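Local coordinates for protein CptN Toxin (Eubacterium rectale DSM 17629, PDB 4RMO) that probably acts as the toxin of a type III toxin-antitoxin system, held by a pseudoknotted antitoxin RNA and linked to bacteriophage resistance, at residues Q143-I146 with Q147-Y150; K10-F13 with F14-S18. All coordinates share one frame; numbering follows the deposited sequence.

Contact 1 (Q143-I146 with Q147-Y150); sequences QPDI and QKIY
Asp145 and Lys148 meet at the start of helix 146-153, where Asp145 OD1 accepts a hydrogen bond from the backbone N of Lys148 at 3.1 Å. The N-H...O angle of 161° makes the bond fairly straight at the hydrogen, but the donor reaches OD1 from above the carboxylate, about 60° out of its plane. With chi1 at -170°, Asp145 CG stands opposite its own N and close to its carbonyl carbon, which swings the carboxylate over the first turn. The other oxygen, OD2, lies 3.5 Å from Lys148 CB; the two side chains cross at roughly a right angle, and the ammonium ends 5.8 Å away (OD2 to NZ), too far for a salt bridge though the opposite charges may still attract. This is an N-cap: the side chain of Asp145 takes up an N-H of the first turn, and its carboxylate probably also interacts favourably with the helix dipole. Asp145 is at the same time the centre of an inverse gamma turn, and its own N is hydrogen-bonded to Asp19 OD2. Two backbone bonds carry the helix onward, Ile149 N to Asp145 O at 3.3 Å and Tyr150 N to Ile146 O at 2.8 Å. Alongside the first of them, Ile149 CG1 rests 3.6 Å from Asp145 O. Tyr150 OH is hydrogen-bonded to Asp38, and Gln147 NE2 to Glu151 in the next turn. The Ile146 side chain packs against Leu130 and Leu133 of helix 116-134 and against Phe93 and Pro94 of strand 93-96, whereas Pro144, just before the cap, packs on a guanine base of the bound RNA.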
loop_
_atom_site.group_PDB
_atom_site.type_symbol
_atom_site.label_atom_id
_atom_site.label_comp_id
_atom_site.label_asym_id
_atom_site.label_seq_id
_atom_site.Cartn_x
_atom_site.Cartn_y
_atom_site.Cartn_z
ATOM N N GLN A 143 5.941 -33.189 -10.667
ATOM C CA GLN A 143 5.101 -32.060 -10.826
ATOM C C GLN A 143 3.805 -32.411 -11.575
ATOM O O GLN A 143 3.856 -33.052 -12.610
ATOM C CB GLN A 143 5.912 -31.085 -11.606
ATOM C CG GLN A 143 5.298 -29.757 -11.648
ATOM C CD GLN A 143 6.323 -28.733 -11.303
ATOM O OE1 GLN A 143 6.852 -28.096 -12.200
ATOM N NE2 GLN A 143 6.623 -28.579 -10.013
ATOM N N PRO A 144 2.644 -31.991 -11.069
ATOM C CA PRO A 144 1.389 -32.295 -11.777
ATOM C C PRO A 144 1.374 -31.734 -13.164
ATOM O O PRO A 144 1.897 -30.637 -13.382
ATOM C CB PRO A 144 0.314 -31.590 -10.968
ATOM C CG PRO A 144 0.967 -30.950 -9.844
ATOM C CD PRO A 144 2.423 -31.312 -9.805
ATOM N N ASP A 145 0.678 -32.428 -14.066
ATOM C CA ASP A 145 0.532 -32.002 -15.465
ATOM C C ASP A 145 -0.683 -31.140 -15.610
ATOM O O ASP A 145 -1.765 -31.576 -16.029
ATOM C CB ASP A 145 0.463 -33.227 -16.373
ATOM C CG ASP A 145 0.550 -32.878 -17.855
ATOM O OD1 ASP A 145 0.436 -31.697 -18.259
ATOM O OD2 ASP A 145 0.667 -33.829 -18.617
ATOM N N ILE A 146 -0.514 -29.899 -15.199
ATOM C CA ILE A 146 -1.639 -28.962 -15.197
ATOM C C ILE A 146 -2.085 -28.545 -16.615
ATOM O O ILE A 146 -3.277 -28.242 -16.820
ATOM C CB ILE A 146 -1.354 -27.712 -14.345
ATOM C CG1 ILE A 146 -0.075 -26.997 -14.797
ATOM C CG2 ILE A 146 -1.229 -28.111 -12.889
ATOM C CD1 ILE A 146 0.068 -25.608 -14.191
ATOM N N GLN A 147 -1.171 -28.602 -17.579
ATOM C CA GLN A 147 -1.561 -28.375 -18.982
ATOM C C GLN A 147 -2.623 -29.418 -19.437
ATOM O O GLN A 147 -3.668 -29.080 -19.996
ATOM C CB GLN A 147 -0.331 -28.405 -19.897
ATOM C CG GLN A 147 -0.577 -27.960 -21.338
ATOM C CD GLN A 147 -1.200 -26.556 -21.454
ATOM O OE1 GLN A 147 -1.022 -25.687 -20.572
ATOM N NE2 GLN A 147 -1.908 -26.316 -22.565
ATOM N N LYS A 148 -2.371 -30.669 -19.144
ATOM C CA LYS A 148 -3.308 -31.711 -19.504
ATOM C C LYS A 148 -4.674 -31.477 -18.840
ATOM O O LYS A 148 -5.711 -31.543 -19.504
ATOM C CB LYS A 148 -2.742 -33.077 -19.106
ATOM C CG LYS A 148 -3.561 -34.255 -19.597
ATOM C CD LYS A 148 -2.847 -35.556 -19.278
ATOM C CE LYS A 148 -3.879 -36.608 -18.902
ATOM N NZ LYS A 148 -3.379 -38.004 -19.031
ATOM N N ILE A 149 -4.660 -31.147 -17.544
ATOM C CA ILE A 149 -5.917 -30.862 -16.816
ATOM C C ILE A 149 -6.635 -29.661 -17.409
ATOM O O ILE A 149 -7.841 -29.696 -17.647
ATOM C CB ILE A 149 -5.675 -30.607 -15.313
ATOM C CG1 ILE A 149 -5.074 -31.848 -14.647
ATOM C CG2 ILE A 149 -7.000 -30.286 -14.639
ATOM C CD1 ILE A 149 -4.466 -31.581 -13.291
ATOM N N TYR A 150 -5.877 -28.609 -17.666
ATOM C CA TYR A 150 -6.430 -27.393 -18.240
ATOM C C TYR A 150 -7.142 -27.669 -19.576
ATOM O O TYR A 150 -8.266 -27.231 -19.782
ATOM C CB TYR A 150 -5.300 -26.394 -18.451
ATOM C CG TYR A 150 -5.669 -24.994 -18.854
ATOM C CD1 TYR A 150 -6.459 -24.204 -18.044
ATOM C CD2 TYR A 150 -5.122 -24.407 -19.996
ATOM C CE1 TYR A 150 -6.744 -22.895 -18.382
ATOM C CE2 TYR A 150 -5.387 -23.091 -20.342
ATOM C CZ TYR A 150 -6.204 -22.346 -19.535
ATOM O OH TYR A 150 -6.487 -21.047 -19.850
#

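Contact 2 (K10-F13 with F14-S18)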
loop_
_atom_site.group_PDB
_atom_site.type_symbol
_atom_site.label_atom_id
_atom_site.label_comp_id
_atom_site.label_asym_id
_atom_site.label_seq_id
_atom_site.Cartn_x
_atom_site.Cartn_y
_atom_site.Cartn_z
ATOM N N LYS A 10 -14.394 -32.533 -4.936
ATOM C CA LYS A 10 -14.921 -33.883 -5.114
ATOM C C LYS A 10 -13.856 -34.830 -5.497
ATOM O O LYS A 10 -12.975 -34.493 -6.320
ATOM C CB LYS A 10 -15.940 -33.895 -6.227
ATOM C CG LYS A 10 -17.222 -33.142 -5.892
ATOM C CD LYS A 10 -18.233 -33.264 -7.053
ATOM C CE LYS A 10 -19.442 -32.400 -6.728
ATOM N NZ LYS A 10 -20.397 -32.182 -7.839
ATOM N N ASP A 11 -13.928 -36.025 -4.954
ATOM C CA ASP A 11 -12.954 -37.068 -5.342
ATOM C C ASP A 11 -13.009 -37.354 -6.831
ATOM O O ASP A 11 -12.003 -37.727 -7.470
ATOM C CB ASP A 11 -13.154 -38.356 -4.508
ATOM C CG ASP A 11 -12.521 -38.248 -3.111
ATOM O OD1 ASP A 11 -11.618 -37.381 -2.883
ATOM O OD2 ASP A 11 -12.972 -38.984 -2.209
ATOM N N ARG A 12 -14.191 -37.154 -7.402
ATOM C CA ARG A 12 -14.385 -37.347 -8.842
ATOM C C ARG A 12 -13.353 -36.586 -9.661
ATOM O O ARG A 12 -12.930 -37.039 -10.725
ATOM C CB ARG A 12 -15.789 -36.878 -9.195
ATOM C CG ARG A 12 -16.339 -37.408 -10.473
ATOM C CD ARG A 12 -17.433 -36.466 -10.986
ATOM N NE ARG A 12 -17.661 -36.731 -12.422
ATOM C CZ ARG A 12 -18.092 -35.867 -13.350
ATOM N NH1 ARG A 12 -18.499 -34.628 -13.057
ATOM N NH2 ARG A 12 -18.161 -36.283 -14.619
ATOM N N PHE A 13 -12.998 -35.377 -9.213
ATOM C CA PHE A 13 -11.988 -34.585 -9.917
ATOM C C PHE A 13 -10.684 -35.382 -10.017
ATOM O O PHE A 13 -10.111 -35.510 -11.098
ATOM C CB PHE A 13 -11.718 -33.258 -9.229
ATOM C CG PHE A 13 -10.591 -32.464 -9.854
ATOM C CD1 PHE A 13 -10.790 -31.748 -10.997
ATOM C CD2 PHE A 13 -9.323 -32.451 -9.265
ATOM C CE1 PHE A 13 -9.754 -31.002 -11.549
ATOM C CE2 PHE A 13 -8.290 -31.730 -9.817
ATOM C CZ PHE A 13 -8.497 -31.007 -10.968
ATOM N N PHE A 14 -10.268 -35.952 -8.914
ATOM C CA PHE A 14 -9.002 -36.627 -8.874
ATOM C C PHE A 14 -9.011 -37.957 -9.642
ATOM O O PHE A 14 -8.010 -38.304 -10.298
ATOM C CB PHE A 14 -8.566 -36.781 -7.423
ATOM C CG PHE A 14 -8.309 -35.427 -6.761
ATOM C CD1 PHE A 14 -7.078 -34.813 -6.878
ATOM C CD2 PHE A 14 -9.327 -34.745 -6.134
ATOM C CE1 PHE A 14 -6.866 -33.574 -6.299
ATOM C CE2 PHE A 14 -9.131 -33.494 -5.564
ATOM C CZ PHE A 14 -7.897 -32.922 -5.634
ATOM N N SER A 15 -10.127 -38.687 -9.573
ATOM C CA SER A 15 -10.242 -39.940 -10.352
ATOM C C SER A 15 -10.393 -39.620 -11.849
ATOM O O SER A 15 -9.706 -40.222 -12.645
ATOM C CB SER A 15 -11.381 -40.840 -9.814
ATOM O OG SER A 15 -12.633 -40.169 -9.888
ATOM N N ASP A 16 -11.130 -38.569 -12.227
ATOM C CA ASP A 16 -11.135 -38.143 -13.655
ATOM C C ASP A 16 -9.768 -37.750 -14.172
ATOM O O ASP A 16 -9.373 -38.206 -15.233
ATOM C CB ASP A 16 -12.058 -36.945 -13.899
ATOM C CG ASP A 16 -13.538 -37.319 -13.903
ATOM O OD1 ASP A 16 -13.860 -38.520 -13.805
ATOM O OD2 ASP A 16 -14.361 -36.381 -14.006
HETATM N N MSE A 17 -8.998 -36.938 -13.435
HETATM C CA MSE A 17 -7.697 -36.470 -13.976
HETATM C C MSE A 17 -6.622 -37.507 -13.831
HETATM O O MSE A 17 -5.601 -37.457 -14.546
HETATM C CB MSE A 17 -7.203 -35.184 -13.294
HETATM C CG MSE A 17 -8.188 -34.038 -13.387
HETATM SE SE MSE A 17 -8.730 -33.808 -15.087
HETATM C CE MSE A 17 -10.239 -32.826 -14.825
ATOM N N SER A 18 -6.736 -38.361 -12.818
ATOM C CA SER A 18 -5.784 -39.450 -12.676
ATOM C C SER A 18 -4.317 -38.972 -12.741
ATOM O O SER A 18 -3.491 -39.547 -13.462
ATOM C CB SER A 18 -6.070 -40.482 -13.785
ATOM O OG SER A 18 -5.378 -41.670 -13.543
#
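Phe13 and Phe14 leave the helix with different first torsions: CG of Phe13 is trans to its backbone N (chi1 175°), while CG of Phe14 lies trans to its carbonyl carbon (chi1 -65°). Together these settings bring the edge of the Phe13 ring onto the face of Phe14. The pair is T-shaped, with planes at 87° and centroids 5.1 Å apart, and Phe13 CD2 is poised over the centre of the Phe14 ring. At the edge of that second ring, near its plane, sit the carbonyl oxygens of Lys10 and Asp11; Phe14 CD2 is 3.7 Å from Lys10 O. One turn along the helix, Met17, present as selenomethionine, bends at its second torsion and lays CG over a face of Phe13, in a CH-pi contact 4.0 Å from the centroid. Its CE touches Phe13 CE1 at 3.8 Å, and SE approaches the ring obliquely in a Met-aromatic contact. Elsewhere on the helix, Asp16 OD2 lies over one face of the Arg12 guanidinium, 3.7 Å from NE. With the guanidinium and carboxylate planes nearly perpendicular and no N-H aimed at the oxygen, this long salt bridge is a matter of charge alone; OD2 has its hydrogen bond from Tyr99. Backbone bonds to Asp11 O from Ser15 N (3.0 Å), to Arg12 O from Asp16 N and to Phe13 O from Met17 N fix the spacing. Phe13 also meets the rings of Tyr99 (edge-to-face) and Phe93. Phe13 and Met17, both buried and paired i to i+4, form the apolar side of the short amphipathic helix 11-17, where it packs on Ile149 of helix 146-153.

Along the chain contact 2 comes first, on helix 11-17 directly after strand 6-9 of the antiparallel sheet, and contact 1 comes near the C-terminus, at the beginning of helix 146-153. Their centres are 13 Å apart, yet the two helices touch: Ile149 CG2 lies 3.9 Å from Met17 SE and 4.0 Å from Phe13 CZ. Phe93, which meets both Phe13 and Ile146, is a further neighbour they share. An early and a late helix are thus packed together beside the sheet. Contact 1 lies nearer the RNA, its nearest atom about 4 Å from the nucleic acid against about 8 Å for contact 2, so the helix pair approaches the RNA through the start of helix 146-153.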